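Local coordinates for protein aminomethyltransferase (Bartonella henselae, PDB 3GIR) that belongs to the aminomethyltransferase family, pairing a folate-binding domain with a C-terminal barrel domain of the T-protein type, at residues A[90-95]-A[162-167]; A[102-107]-A[115-120]; A[34-39]-A[55-60]; A[79-84]-A[172-177]. One frame throughout, in Å; residues are numbered along the deposited sequence.

Contacts 1, 2 and 4 lie in the folate-binding region; contact 3 ties the N-terminal residues 34-39 to strand 55-60 of it. Contacts 3 and 4 lie about 10 Å apart, centre to centre, and touch: Met57 CE rests 3.4 Å from His83 ND1, and Leu38 CB meets Asp80 OD2. Contacts 1 and 2, about 15 Å apart between centres, both reach the five-stranded antiparallel sheet and abut where Val95 CG1 comes 3.4 Å from Ala107 N. Contact 4 joins strands of the six-stranded mixed sheet, and its chain loop encloses contacts 1 and 2. The Phe79 side chain in contact 4 is about 13 Å from the bound sodium ion.

Contact 1. Residues A[90-95]-A[162-167]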
loop_
_atom_site.group_PDB
_atom_site.type_symbol
_atom_site.label_atom_id
_atom_site.label_comp_id
_atom_site.label_asym_id
_atom_site.label_seq_id
_atom_site.Cartn_x
_atom_site.Cartn_y
_atom_site.Cartn_z
ATOM N N GLU A 90 -22.233 -0.487 3.394
ATOM C CA GLU A 90 -23.408 0.343 3.237
ATOM C C GLU A 90 -24.505 -0.146 4.187
ATOM O O GLU A 90 -24.761 -1.325 4.180
ATOM C CB GLU A 90 -23.890 0.193 1.776
ATOM C CG GLU A 90 -25.137 0.954 1.456
ATOM C CD GLU A 90 -25.536 0.911 -0.011
ATOM O OE1 GLU A 90 -24.955 0.099 -0.809
ATOM O OE2 GLU A 90 -26.469 1.682 -0.348
ATOM N N GLY A 91 -25.165 0.750 4.892
ATOM C CA GLY A 91 -26.383 0.402 5.622
ATOM C C GLY A 91 -26.459 1.265 6.853
ATOM O O GLY A 91 -25.549 2.028 7.202
ATOM N N PRO A 92 -27.581 1.151 7.572
ATOM C CA PRO A 92 -27.807 2.127 8.625
ATOM C C PRO A 92 -26.867 2.031 9.799
ATOM O O PRO A 92 -26.705 2.979 10.515
ATOM C CB PRO A 92 -29.256 1.865 9.068
ATOM C CG PRO A 92 -29.605 0.575 8.511
ATOM C CD PRO A 92 -28.749 0.315 7.286
ATOM N N LYS A 93 -26.269 0.871 9.996
ATOM C CA LYS A 93 -25.293 0.693 11.054
ATOM C C LYS A 93 -23.874 0.479 10.527
ATOM O O LYS A 93 -23.044 -0.128 11.207
ATOM C CB LYS A 93 -25.736 -0.439 11.970
ATOM C CG LYS A 93 -27.157 -0.131 12.567
ATOM C CD LYS A 93 -27.112 1.100 13.490
ATOM C CE LYS A 93 -28.511 1.397 14.152
ATOM N NZ LYS A 93 -28.410 2.685 14.963
ATOM N N ALA A 94 -23.601 0.995 9.328
ATOM C CA ALA A 94 -22.217 0.926 8.784
ATOM C C ALA A 94 -21.178 1.514 9.696
ATOM O O ALA A 94 -20.071 0.950 9.860
ATOM C CB ALA A 94 -22.172 1.591 7.380
ATOM N N VAL A 95 -21.466 2.675 10.281
ATOM C CA VAL A 95 -20.536 3.306 11.239
ATOM C C VAL A 95 -20.153 2.417 12.421
ATOM O O VAL A 95 -18.972 2.295 12.787
ATOM C CB VAL A 95 -21.095 4.672 11.762
ATOM C CG1 VAL A 95 -20.294 5.244 12.975
ATOM C CG2 VAL A 95 -21.159 5.683 10.593
ATOM N N GLY A 162 -23.563 -9.333 13.297
ATOM C CA GLY A 162 -24.466 -8.634 14.220
ATOM C C GLY A 162 -25.083 -7.327 13.730
ATOM O O GLY A 162 -26.067 -6.809 14.320
ATOM N N PHE A 163 -24.562 -6.758 12.642
ATOM C CA PHE A 163 -24.887 -5.376 12.338
ATOM C C PHE A 163 -25.813 -5.242 11.180
ATOM O O PHE A 163 -25.831 -6.074 10.271
ATOM C CB PHE A 163 -23.594 -4.565 12.010
ATOM C CG PHE A 163 -22.668 -4.421 13.153
ATOM C CD1 PHE A 163 -22.807 -3.363 14.047
ATOM C CD2 PHE A 163 -21.648 -5.332 13.365
ATOM C CE1 PHE A 163 -21.944 -3.262 15.115
ATOM C CE2 PHE A 163 -20.847 -5.231 14.402
ATOM C CZ PHE A 163 -20.988 -4.157 15.271
ATOM N N GLU A 164 -26.599 -4.186 11.192
ATOM C CA GLU A 164 -27.495 -3.917 10.035
ATOM C C GLU A 164 -26.725 -3.103 9.003
ATOM O O GLU A 164 -26.798 -1.890 8.919
ATOM C CB GLU A 164 -28.793 -3.214 10.423
ATOM C CG GLU A 164 -29.786 -3.202 9.247
ATOM C CD GLU A 164 -31.086 -2.496 9.526
ATOM O OE1 GLU A 164 -31.227 -1.847 10.587
ATOM O OE2 GLU A 164 -31.978 -2.589 8.658
ATOM N N CYS A 165 -25.947 -3.819 8.234
ATOM C CA CYS A 165 -25.038 -3.228 7.251
ATOM C C CYS A 165 -24.785 -4.314 6.220
ATOM O O CYS A 165 -24.867 -5.509 6.547
ATOM C CB CYS A 165 -23.719 -2.801 7.935
ATOM S SG CYS A 165 -22.479 -1.985 6.863
ATOM N N GLN A 166 -24.417 -3.912 5.009
ATOM C CA GLN A 166 -24.014 -4.862 3.987
ATOM C C GLN A 166 -22.551 -4.608 3.559
ATOM O O GLN A 166 -22.121 -3.472 3.572
ATOM C CB GLN A 166 -24.902 -4.716 2.752
ATOM C CG GLN A 166 -26.403 -5.021 3.001
ATOM C CD GLN A 166 -26.680 -6.423 3.530
ATOM O OE1 GLN A 166 -27.430 -6.598 4.513
ATOM N NE2 GLN A 166 -26.098 -7.429 2.882
ATOM N N VAL A 167 -21.859 -5.667 3.217
ATOM C CA VAL A 167 -20.487 -5.647 2.713
ATOM C C VAL A 167 -20.581 -6.234 1.321
ATOM O O VAL A 167 -21.075 -7.358 1.155
ATOM C CB VAL A 167 -19.615 -6.574 3.617
ATOM C CG1 VAL A 167 -18.175 -6.598 3.231
ATOM C CG2 VAL A 167 -19.740 -6.094 5.107
#
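Glu90 and Gln166 hold each other by two backbone hydrogen bonds: Gln166 N gives to Glu90 O at 2.7 Å, and Glu90 N returns one to Gln166 O at 3.0 Å. A third bond follows where the strands have ended, from Lys93 N to Glu164 O at 3.0 Å. Around this third bond the chain bends through a type I turn from Gly91 to Ala94, which leads into helix 94-101 with Lys93 as N-cap residue, while Glu164 centres an inverse gamma turn across from it. The hydrogen-bonded antiparallel pair sets strand 166-169 beside strand 85-90 as an outermost strand of the five-stranded antiparallel sheet. Gly91 sits close over the backbone of Cys165, CA to CA 4.2 Å. In one of the two conformers of Cys165, a chi1 of -178° swings the sulfur toward the start of the helix, SG lying 3.6 Å from Ala94 CB; the Cys165 side chain also touches Val89 and Phe97. Farther out, Pro92 and one of the two conformers of Glu164 cross at about a right angle, Pro92 CG lying 3.6 Å from Glu164 CD. Lys93 packs its CB against Glu164 O at 3.5 Å, and its bent chain then carries the amino group away from Glu164.

Contact 2. Residues A[102-107]-A[115-120]; sequences LPVDAA and RYSYLL
Ser117 OG is joined to Pro103 O by one water, which lies 2.7 Å from the hydroxyl oxygen and hydrogen-bonds to the carbonyl oxygen at 2.8 Å. This water bridge is the polar link between the segments. A chi1 of -161° brings Ser117 OG to 3.3 Å from Val104 CG1 and 3.6 Å from Pro103 CD. Pro103 CD also presses on Tyr118 O at 3.1 Å, and this buried carbonyl oxygen has no hydrogen-bond partner in the model. Pro103 CG approaches the Tyr118 ring obliquely, 3.8 Å from CE1; the phenol OH is bonded to Leu278 O. Leu102 and Leu119 also cross at about a right angle, CD2 to CD1 3.8 Å. Pro103 centres an inverse gamma turn, closed by Val104 N to Leu102 O, and the whole is a helix-to-strand connection: the chain leaving helix 94-101 packs against strand 114-120, an outermost strand of the five-stranded antiparallel sheet.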
loop_
_atom_site.group_PDB
_atom_site.type_symbol
_atom_site.label_atom_id
_atom_site.label_comp_id
_atom_site.label_asym_id
_atom_site.label_seq_id
_atom_site.Cartn_x
_atom_site.Cartn_y
_atom_site.Cartn_z
ATOM N N LEU A 102 -12.658 -2.579 12.470
ATOM C CA LEU A 102 -11.341 -1.935 12.291
ATOM C C LEU A 102 -11.077 -0.984 13.442
ATOM O O LEU A 102 -12.046 -0.404 13.974
ATOM C CB LEU A 102 -11.323 -1.090 11.017
ATOM C CG LEU A 102 -11.642 -1.821 9.729
ATOM C CD1 LEU A 102 -11.787 -0.834 8.536
ATOM C CD2 LEU A 102 -10.558 -2.898 9.393
ATOM N N PRO A 103 -9.789 -0.672 13.679
ATOM C CA PRO A 103 -9.468 0.297 14.758
ATOM C C PRO A 103 -9.597 1.754 14.306
ATOM O O PRO A 103 -8.616 2.497 14.261
ATOM C CB PRO A 103 -8.018 -0.054 15.122
ATOM C CG PRO A 103 -7.453 -0.565 13.818
ATOM C CD PRO A 103 -8.592 -1.260 13.094
ATOM N N VAL A 104 -10.839 2.165 14.044
ATOM C CA VAL A 104 -11.182 3.485 13.554
ATOM C C VAL A 104 -12.367 3.995 14.355
ATOM O O VAL A 104 -13.092 3.226 14.983
ATOM C CB VAL A 104 -11.561 3.451 12.036
ATOM C CG1 VAL A 104 -10.422 2.848 11.178
ATOM C CG2 VAL A 104 -12.893 2.673 11.777
ATOM N N ASP A 105 -12.514 5.301 14.413
ATOM C CA ASP A 105 -13.786 5.900 14.852
ATOM C C ASP A 105 -14.501 6.378 13.589
ATOM O O ASP A 105 -14.320 7.483 13.123
ATOM C CB ASP A 105 -13.581 7.052 15.865
ATOM C CG ASP A 105 -14.909 7.522 16.479
ATOM O OD1 ASP A 105 -15.983 7.150 15.919
ATOM O OD2 ASP A 105 -14.879 8.279 17.499
ATOM N N ALA A 106 -15.271 5.477 13.010
ATOM C CA ALA A 106 -15.905 5.721 11.740
ATOM C C ALA A 106 -16.883 6.912 11.805
ATOM O O ALA A 106 -17.097 7.571 10.792
ATOM C CB ALA A 106 -16.586 4.420 11.205
ATOM N N ALA A 107 -17.456 7.174 12.981
ATOM C CA ALA A 107 -18.420 8.260 13.131
ATOM C C ALA A 107 -17.696 9.596 12.952
ATOM O O ALA A 107 -18.240 10.530 12.352
ATOM C CB ALA A 107 -19.139 8.177 14.520
ATOM N N ARG A 115 -8.706 7.177 5.405
ATOM C CA ARG A 115 -7.740 6.862 6.480
ATOM C C ARG A 115 -7.108 5.526 6.219
ATOM O O ARG A 115 -7.807 4.571 5.845
ATOM C CB ARG A 115 -8.418 6.796 7.871
ATOM C CG ARG A 115 -8.562 8.172 8.535
ATOM C CD ARG A 115 -9.046 7.968 9.939
ATOM N NE ARG A 115 -7.892 7.683 10.756
ATOM C CZ ARG A 115 -7.319 8.562 11.580
ATOM N NH1 ARG A 115 -6.230 8.205 12.240
ATOM N NH2 ARG A 115 -7.845 9.783 11.780
ATOM N N TYR A 116 -5.811 5.459 6.503
ATOM C CA TYR A 116 -5.079 4.204 6.492
ATOM C C TYR A 116 -5.438 3.443 7.735
ATOM O O TYR A 116 -5.511 4.004 8.852
ATOM C CB TYR A 116 -3.542 4.473 6.482
ATOM C CG TYR A 116 -2.678 3.249 6.489
ATOM C CD1 TYR A 116 -2.452 2.521 5.342
ATOM C CD2 TYR A 116 -2.098 2.802 7.678
ATOM C CE1 TYR A 116 -1.619 1.380 5.374
ATOM C CE2 TYR A 116 -1.294 1.670 7.706
ATOM C CZ TYR A 116 -1.034 0.987 6.567
ATOM O OH TYR A 116 -0.251 -0.176 6.695
ATOM N N SER A 117 -5.713 2.151 7.595
ATOM C CA SER A 117 -6.060 1.320 8.722
ATOM C C SER A 117 -5.647 -0.124 8.453
ATOM O O SER A 117 -4.919 -0.432 7.500
ATOM C CB SER A 117 -7.551 1.389 9.050
ATOM O OG SER A 117 -7.796 0.951 10.367
ATOM N N TYR A 118 -6.102 -1.021 9.312
ATOM C CA TYR A 118 -5.795 -2.446 9.145
ATOM C C TYR A 118 -6.805 -3.328 9.824
ATOM O O TYR A 118 -7.352 -2.972 10.867
ATOM C CB TYR A 118 -4.361 -2.773 9.672
ATOM C CG TYR A 118 -3.794 -1.846 10.676
ATOM C CD1 TYR A 118 -4.324 -1.780 11.948
ATOM C CD2 TYR A 118 -2.669 -1.075 10.411
ATOM C CE1 TYR A 118 -3.766 -0.941 12.895
ATOM C CE2 TYR A 118 -2.152 -0.215 11.357
ATOM C CZ TYR A 118 -2.698 -0.175 12.589
ATOM O OH TYR A 118 -2.177 0.621 13.589
ATOM N N LEU A 119 -7.024 -4.474 9.223
ATOM C CA LEU A 119 -7.860 -5.516 9.781
ATOM C C LEU A 119 -6.955 -6.342 10.712
ATOM O O LEU A 119 -6.002 -6.944 10.266
ATOM C CB LEU A 119 -8.387 -6.366 8.621
ATOM C CG LEU A 119 -9.447 -7.344 8.962
ATOM C CD1 LEU A 119 -10.827 -6.651 9.341
ATOM C CD2 LEU A 119 -9.599 -8.422 7.801
ATOM N N LEU A 120 -7.286 -6.415 12.002
ATOM C CA LEU A 120 -6.450 -7.168 12.952
ATOM C C LEU A 120 -7.107 -8.451 13.320
ATOM O O LEU A 120 -8.371 -8.520 13.399
ATOM C CB LEU A 120 -6.312 -6.322 14.194
ATOM C CG LEU A 120 -5.668 -4.998 14.047
ATOM C CD1 LEU A 120 -5.644 -4.383 15.453
ATOM C CD2 LEU A 120 -4.263 -5.028 13.443
HETATM O O HOH W 1 -6.840 2.825 12.076
#

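Contact 3. Residues A[34-39]-A[55-60]; sequences KTLPLY and WRMPLT
The Trp55 indole carries the aliphatic chain of Lys34 on one face: Lys34 CB makes a CH-pi contact 3.7 Å from the centroid of the six-membered ring, 19° off its normal, and Lys34 CD follows at 3.6 Å from Trp55 CE2. At the indole edge, in its plane, a water accepts from Trp55 NE1 and also from Lys34 NZ. The lysine chain is extended beyond CG, which takes the ammonium past the ring to that water. Leu36 CD2 meets the indole obliquely near CE3, and Tyr39 meets Arg56 CD the same way, its ring standing 83° from the guanidinium plane. In the plane of the guanidinium, at its edge, a second water accepts from Arg56 NH1 and is hydrogen-bonded to Thr35 OG1 at 2.9 Å. The backbones pair in parallel at Lys34 and Trp55, where Arg56 N bonds to Lys34 O at 3.0 Å in an almost straight line of 177°. The pairing sets the short, weakly bonded strand 34-35 beside strand 55-60 of a three-stranded mixed sheet. Beyond it a third water accepts from Leu36 N and donates to Arg56 O. Leu36 CD1 reaches Pro58 CD end-on at 3.6 Å, while the Leu36 and Met57 side chains cross at about a right angle, CD2 touching SD. With one direct hydrogen bond between the segments, polar cohesion relies largely on waters, while the lysine lays its methylenes on the indole and gives its ammonium to a water.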
loop_
_atom_site.group_PDB
_atom_site.type_symbol
_atom_site.label_atom_id
_atom_site.label_comp_id
_atom_site.label_asym_id
_atom_site.label_seq_id
_atom_site.Cartn_x
_atom_site.Cartn_y
_atom_site.Cartn_z
ATOM N N LYS A 34 -5.048 -15.165 -12.322
ATOM C CA LYS A 34 -6.136 -14.282 -12.717
ATOM C C LYS A 34 -5.680 -13.303 -13.762
ATOM O O LYS A 34 -4.516 -12.877 -13.790
ATOM C CB LYS A 34 -6.658 -13.540 -11.501
ATOM C CG LYS A 34 -7.361 -14.492 -10.430
ATOM C CD LYS A 34 -7.519 -13.709 -9.106
ATOM C CE LYS A 34 -8.112 -14.510 -7.989
ATOM N NZ LYS A 34 -7.899 -13.771 -6.705
ATOM N N THR A 35 -6.608 -12.910 -14.621
ATOM C CA THR A 35 -6.311 -12.038 -15.750
ATOM C C THR A 35 -6.874 -10.605 -15.490
ATOM O O THR A 35 -8.055 -10.437 -15.224
ATOM C CB THR A 35 -6.907 -12.611 -17.007
ATOM O OG1 THR A 35 -6.257 -13.878 -17.251
ATOM C CG2 THR A 35 -6.698 -11.734 -18.200
ATOM N N LEU A 36 -6.052 -9.604 -15.710
ATOM C CA LEU A 36 -6.492 -8.199 -15.647
ATOM C C LEU A 36 -7.480 -7.909 -16.727
ATOM O O LEU A 36 -7.302 -8.294 -17.898
ATOM C CB LEU A 36 -5.304 -7.274 -15.861
ATOM C CG LEU A 36 -4.301 -7.240 -14.720
ATOM C CD1 LEU A 36 -2.992 -6.547 -15.187
ATOM C CD2 LEU A 36 -4.869 -6.592 -13.419
ATOM N N PRO A 37 -8.548 -7.210 -16.356
ATOM C CA PRO A 37 -9.439 -6.724 -17.449
ATOM C C PRO A 37 -8.785 -6.037 -18.613
ATOM O O PRO A 37 -9.179 -6.249 -19.773
ATOM C CB PRO A 37 -10.353 -5.751 -16.674
ATOM C CG PRO A 37 -10.432 -6.289 -15.300
ATOM C CD PRO A 37 -9.020 -6.800 -15.033
ATOM N N LEU A 38 -7.756 -5.215 -18.376
ATOM C CA LEU A 38 -7.021 -4.507 -19.415
ATOM C C LEU A 38 -5.752 -5.245 -19.931
ATOM O O LEU A 38 -4.879 -4.628 -20.514
ATOM C CB LEU A 38 -6.643 -3.143 -18.898
ATOM C CG LEU A 38 -7.815 -2.256 -18.478
ATOM C CD1 LEU A 38 -7.262 -0.903 -17.997
ATOM C CD2 LEU A 38 -8.855 -2.078 -19.641
ATOM N N TYR A 39 -5.716 -6.576 -19.735
ATOM C CA TYR A 39 -4.570 -7.384 -20.167
ATOM C C TYR A 39 -4.141 -7.065 -21.583
ATOM O O TYR A 39 -2.952 -6.877 -21.853
ATOM C CB TYR A 39 -4.872 -8.876 -20.059
ATOM C CG TYR A 39 -3.801 -9.741 -20.693
ATOM C CD1 TYR A 39 -2.641 -10.017 -20.010
ATOM C CD2 TYR A 39 -3.934 -10.201 -21.998
ATOM C CE1 TYR A 39 -1.625 -10.824 -20.549
ATOM C CE2 TYR A 39 -2.893 -10.992 -22.589
ATOM C CZ TYR A 39 -1.757 -11.285 -21.825
ATOM O OH TYR A 39 -0.741 -12.025 -22.336
ATOM N N TRP A 55 -2.305 -13.107 -9.565
ATOM C CA TRP A 55 -2.587 -12.465 -10.805
ATOM C C TRP A 55 -1.402 -12.456 -11.746
ATOM O O TRP A 55 -0.286 -12.419 -11.299
ATOM C CB TRP A 55 -2.926 -10.965 -10.580
ATOM C CG TRP A 55 -4.252 -10.779 -9.821
ATOM C CD1 TRP A 55 -4.447 -10.959 -8.530
ATOM C CD2 TRP A 55 -5.495 -10.341 -10.379
ATOM N NE1 TRP A 55 -5.776 -10.665 -8.194
ATOM C CE2 TRP A 55 -6.433 -10.301 -9.326
ATOM C CE3 TRP A 55 -5.898 -9.976 -11.650
ATOM C CZ2 TRP A 55 -7.765 -9.844 -9.512
ATOM C CZ3 TRP A 55 -7.214 -9.541 -11.851
ATOM C CH2 TRP A 55 -8.122 -9.498 -10.780
ATOM N N ARG A 56 -1.684 -12.469 -13.034
ATOM C CA ARG A 56 -0.673 -12.249 -14.079
ATOM C C ARG A 56 -0.554 -10.703 -14.281
ATOM O O ARG A 56 -1.447 -10.043 -14.862
ATOM C CB ARG A 56 -0.967 -12.983 -15.385
ATOM C CG ARG A 56 0.047 -12.629 -16.505
ATOM C CD ARG A 56 -0.036 -13.488 -17.759
ATOM N NE ARG A 56 0.354 -14.827 -17.463
ATOM C CZ ARG A 56 -0.449 -15.848 -17.187
ATOM N NH1 ARG A 56 -1.778 -15.710 -17.215
ATOM N NH2 ARG A 56 0.083 -17.035 -16.891
ATOM N N MET A 57 0.554 -10.163 -13.842
ATOM C CA MET A 57 0.724 -8.682 -13.800
ATOM C C MET A 57 1.851 -8.221 -14.695
ATOM O O MET A 57 2.848 -8.961 -14.831
ATOM C CB MET A 57 0.990 -8.207 -12.373
ATOM C CG MET A 57 -0.101 -8.485 -11.374
ATOM S SD MET A 57 -1.628 -7.622 -11.754
ATOM C CE MET A 57 -1.193 -5.921 -11.236
ATOM N N PRO A 58 1.771 -7.015 -15.224
ATOM C CA PRO A 58 2.895 -6.486 -15.982
ATOM C C PRO A 58 3.993 -6.082 -15.014
ATOM O O PRO A 58 3.833 -5.153 -14.198
ATOM C CB PRO A 58 2.251 -5.300 -16.762
ATOM C CG PRO A 58 1.011 -4.930 -15.962
ATOM C CD PRO A 58 0.590 -6.130 -15.270
ATOM N N LEU A 59 5.127 -6.783 -15.061
ATOM C CA LEU A 59 6.270 -6.425 -14.181
ATOM C C LEU A 59 7.074 -5.242 -14.694
ATOM O O LEU A 59 7.590 -4.439 -13.908
ATOM C CB LEU A 59 7.239 -7.619 -14.030
ATOM C CG LEU A 59 6.566 -8.892 -13.515
ATOM C CD1 LEU A 59 7.653 -10.006 -13.288
ATOM C CD2 LEU A 59 5.686 -8.706 -12.236
ATOM N N THR A 60 7.203 -5.155 -16.020
ATOM C CA THR A 60 7.924 -4.074 -16.654
ATOM C C THR A 60 7.465 -3.960 -18.096
ATOM O O THR A 60 6.763 -4.856 -18.582
ATOM C CB THR A 60 9.437 -4.261 -16.514
ATOM O OG1 THR A 60 10.141 -3.117 -17.030
ATOM C CG2 THR A 60 9.920 -5.522 -17.202
HETATM O O HOH W 2 -7.118 -11.181 -5.527
HETATM O O HOH W 3 -3.518 -13.213 -17.855
HETATM O O HOH W 4 -3.414 -10.315 -16.700
#

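Contact 4. Residues A[79-84]-A[172-177]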
loop_
_atom_site.group_PDB
_atom_site.type_symbol
_atom_site.label_atom_id
_atom_site.label_comp_id
_atom_site.label_asym_id
_atom_site.label_seq_id
_atom_site.Cartn_x
_atom_site.Cartn_y
_atom_site.Cartn_z
ATOM N N PHE A 79 -0.503 3.202 -13.561
ATOM C CA PHE A 79 -0.375 1.871 -12.998
ATOM C C PHE A 79 -1.731 1.182 -13.038
ATOM O O PHE A 79 -2.715 1.709 -12.531
ATOM C CB PHE A 79 0.071 1.908 -11.522
ATOM C CG PHE A 79 1.339 2.664 -11.230
ATOM C CD1 PHE A 79 2.479 1.997 -10.808
ATOM C CD2 PHE A 79 1.365 4.054 -11.320
ATOM C CE1 PHE A 79 3.645 2.705 -10.508
ATOM C CE2 PHE A 79 2.546 4.722 -11.062
ATOM C CZ PHE A 79 3.671 4.040 -10.675
ATOM N N ASP A 80 -1.767 -0.020 -13.627
ATOM C CA ASP A 80 -2.953 -0.818 -13.558
ATOM C C ASP A 80 -2.903 -1.643 -12.278
ATOM O O ASP A 80 -2.118 -2.601 -12.139
ATOM C CB ASP A 80 -3.086 -1.750 -14.785
ATOM C CG ASP A 80 -4.410 -2.461 -14.807
ATOM O OD1 ASP A 80 -5.161 -2.420 -13.786
ATOM O OD2 ASP A 80 -4.702 -3.137 -15.842
ATOM N N ILE A 81 -3.753 -1.277 -11.312
ATOM C CA ILE A 81 -3.827 -1.892 -10.014
ATOM C C ILE A 81 -5.210 -2.544 -9.808
ATOM O O ILE A 81 -5.733 -2.633 -8.708
ATOM C CB ILE A 81 -3.386 -0.922 -8.865
ATOM C CG1 ILE A 81 -4.198 0.327 -8.894
ATOM C CG2 ILE A 81 -1.870 -0.615 -9.026
ATOM C CD1 ILE A 81 -3.922 1.178 -7.615
ATOM N N SER A 82 -5.735 -3.122 -10.897
ATOM C CA SER A 82 -7.051 -3.734 -10.921
ATOM C C SER A 82 -7.083 -5.049 -10.172
ATOM O O SER A 82 -8.144 -5.653 -10.067
ATOM C CB SER A 82 -7.545 -3.959 -12.359
ATOM O OG SER A 82 -7.678 -2.718 -13.037
ATOM N N HIS A 83 -5.932 -5.529 -9.694
ATOM C CA HIS A 83 -5.815 -6.691 -8.836
ATOM C C HIS A 83 -6.237 -6.374 -7.414
ATOM O O HIS A 83 -6.610 -7.281 -6.655
ATOM C CB HIS A 83 -4.393 -7.279 -8.929
ATOM C CG HIS A 83 -3.319 -6.382 -8.440
ATOM N ND1 HIS A 83 -3.313 -5.024 -8.680
ATOM C CD2 HIS A 83 -2.226 -6.611 -7.658
ATOM C CE1 HIS A 83 -2.250 -4.465 -8.122
ATOM N NE2 HIS A 83 -1.575 -5.407 -7.472
ATOM N N MET A 84 -6.188 -5.112 -7.025
ATOM C CA MET A 84 -6.732 -4.641 -5.740
ATOM C C MET A 84 -8.250 -4.735 -5.792
ATOM O O MET A 84 -8.843 -4.852 -6.859
ATOM C CB MET A 84 -6.378 -3.172 -5.469
ATOM C CG MET A 84 -4.884 -2.802 -5.509
ATOM S SD MET A 84 -3.779 -3.581 -4.280
ATOM C CE MET A 84 -3.903 -2.534 -2.891
ATOM N N ARG A 172 -14.361 -3.864 -10.461
ATOM C CA ARG A 172 -13.831 -2.612 -10.954
ATOM C C ARG A 172 -12.480 -2.739 -11.557
ATOM O O ARG A 172 -11.691 -3.642 -11.223
ATOM C CB ARG A 172 -13.662 -1.638 -9.761
ATOM C CG ARG A 172 -14.917 -1.211 -9.040
ATOM C CD ARG A 172 -15.762 -0.304 -9.810
ATOM N NE ARG A 172 -16.953 0.146 -9.081
ATOM C CZ ARG A 172 -18.139 -0.450 -9.095
ATOM N NH1 ARG A 172 -18.319 -1.574 -9.754
ATOM N NH2 ARG A 172 -19.184 0.057 -8.433
ATOM N N VAL A 173 -12.159 -1.802 -12.444
ATOM C CA VAL A 173 -10.760 -1.495 -12.788
ATOM C C VAL A 173 -10.326 -0.420 -11.851
ATOM O O VAL A 173 -11.094 0.464 -11.511
ATOM C CB VAL A 173 -10.615 -1.097 -14.273
ATOM C CG1 VAL A 173 -9.352 -0.247 -14.549
ATOM C CG2 VAL A 173 -10.640 -2.350 -15.109
ATOM N N LEU A 174 -9.069 -0.480 -11.430
ATOM C CA LEU A 174 -8.463 0.506 -10.585
ATOM C C LEU A 174 -7.147 0.913 -11.239
ATOM O O LEU A 174 -6.281 0.055 -11.537
ATOM C CB LEU A 174 -8.168 -0.030 -9.163
ATOM C CG LEU A 174 -7.704 1.030 -8.115
ATOM C CD1 LEU A 174 -8.721 2.091 -7.789
ATOM C CD2 LEU A 174 -7.318 0.216 -6.858
ATOM N N LEU A 175 -6.984 2.210 -11.483
ATOM C CA LEU A 175 -5.787 2.800 -12.105
ATOM C C LEU A 175 -5.204 3.779 -11.122
ATOM O O LEU A 175 -5.934 4.524 -10.536
ATOM C CB LEU A 175 -6.095 3.532 -13.409
ATOM C CG LEU A 175 -6.808 2.715 -14.471
ATOM C CD1 LEU A 175 -7.260 3.600 -15.650
ATOM C CD2 LEU A 175 -5.872 1.670 -14.957
ATOM N N ALA A 176 -3.894 3.823 -10.967
ATOM C CA ALA A 176 -3.234 4.890 -10.250
ATOM C C ALA A 176 -2.511 5.777 -11.252
ATOM O O ALA A 176 -1.882 5.314 -12.148
ATOM C CB ALA A 176 -2.203 4.282 -9.271
ATOM N N LEU A 177 -2.617 7.097 -11.037
ATOM C CA LEU A 177 -1.963 8.109 -11.914
ATOM C C LEU A 177 -1.149 8.930 -10.936
ATOM O O LEU A 177 -1.688 9.678 -10.123
ATOM C CB LEU A 177 -2.964 8.998 -12.613
ATOM C CG LEU A 177 -2.357 10.066 -13.506
ATOM C CD1 LEU A 177 -1.736 9.427 -14.770
ATOM C CD2 LEU A 177 -3.498 11.027 -13.909
HETATM O O HOH W 5 -10.292 -6.154 -11.890
HETATM O O HOH W 6 -10.621 -3.714 -8.618
#
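Phe79 and Ala176 exchange two backbone hydrogen bonds, N to O each way at 2.9 Å. They form a hydrogen-bonded antiparallel pair between strands 76-80 and 173-178, neighbours in the six-stranded mixed sheet; Asp80 and Leu175 make the non-hydrogen-bonded pair next along. Ile81 N continues the ladder to Leu174 O at 2.9 Å, its N-H...O angle down to 145° as the first strand bends into the type I turn from Ile81 to Met84. In place of a further backbone bond, Leu174 N gives its hydrogen to Ser82 OG at 3.1 Å. Apolar contacts flank this ladder. Ile81 CD1 lies 3.6 Å from Leu174 CD2 and also touches Ala176 CB, while Met84 CB, in one of two conformers, closes on the same leucine methyl. The Phe79 ring presents its edge to Ala176 O, in plane, with CD2 at 3.6 Å. In the next shell Asp80 OD1 positions Ser82: it accepts from Ser82 N, an Asx turn, and from Ser82 OG through its syn lone pair at 2.6 Å, a hold that fixes the hydroxyl's rotation. Ser82 OG stands opposite its carbonyl carbon (chi1 -62°), where it meets both Asp80 OD1 and Leu174 N. The other carboxylate oxygen, OD2, is bonded to His42 NE2. Two waters are hydrogen-bonded to Arg172 O, one bridging to Ser82 O and the other to Met84 O. Ser82 OG also lies against Val173, 3.3 Å from CG1.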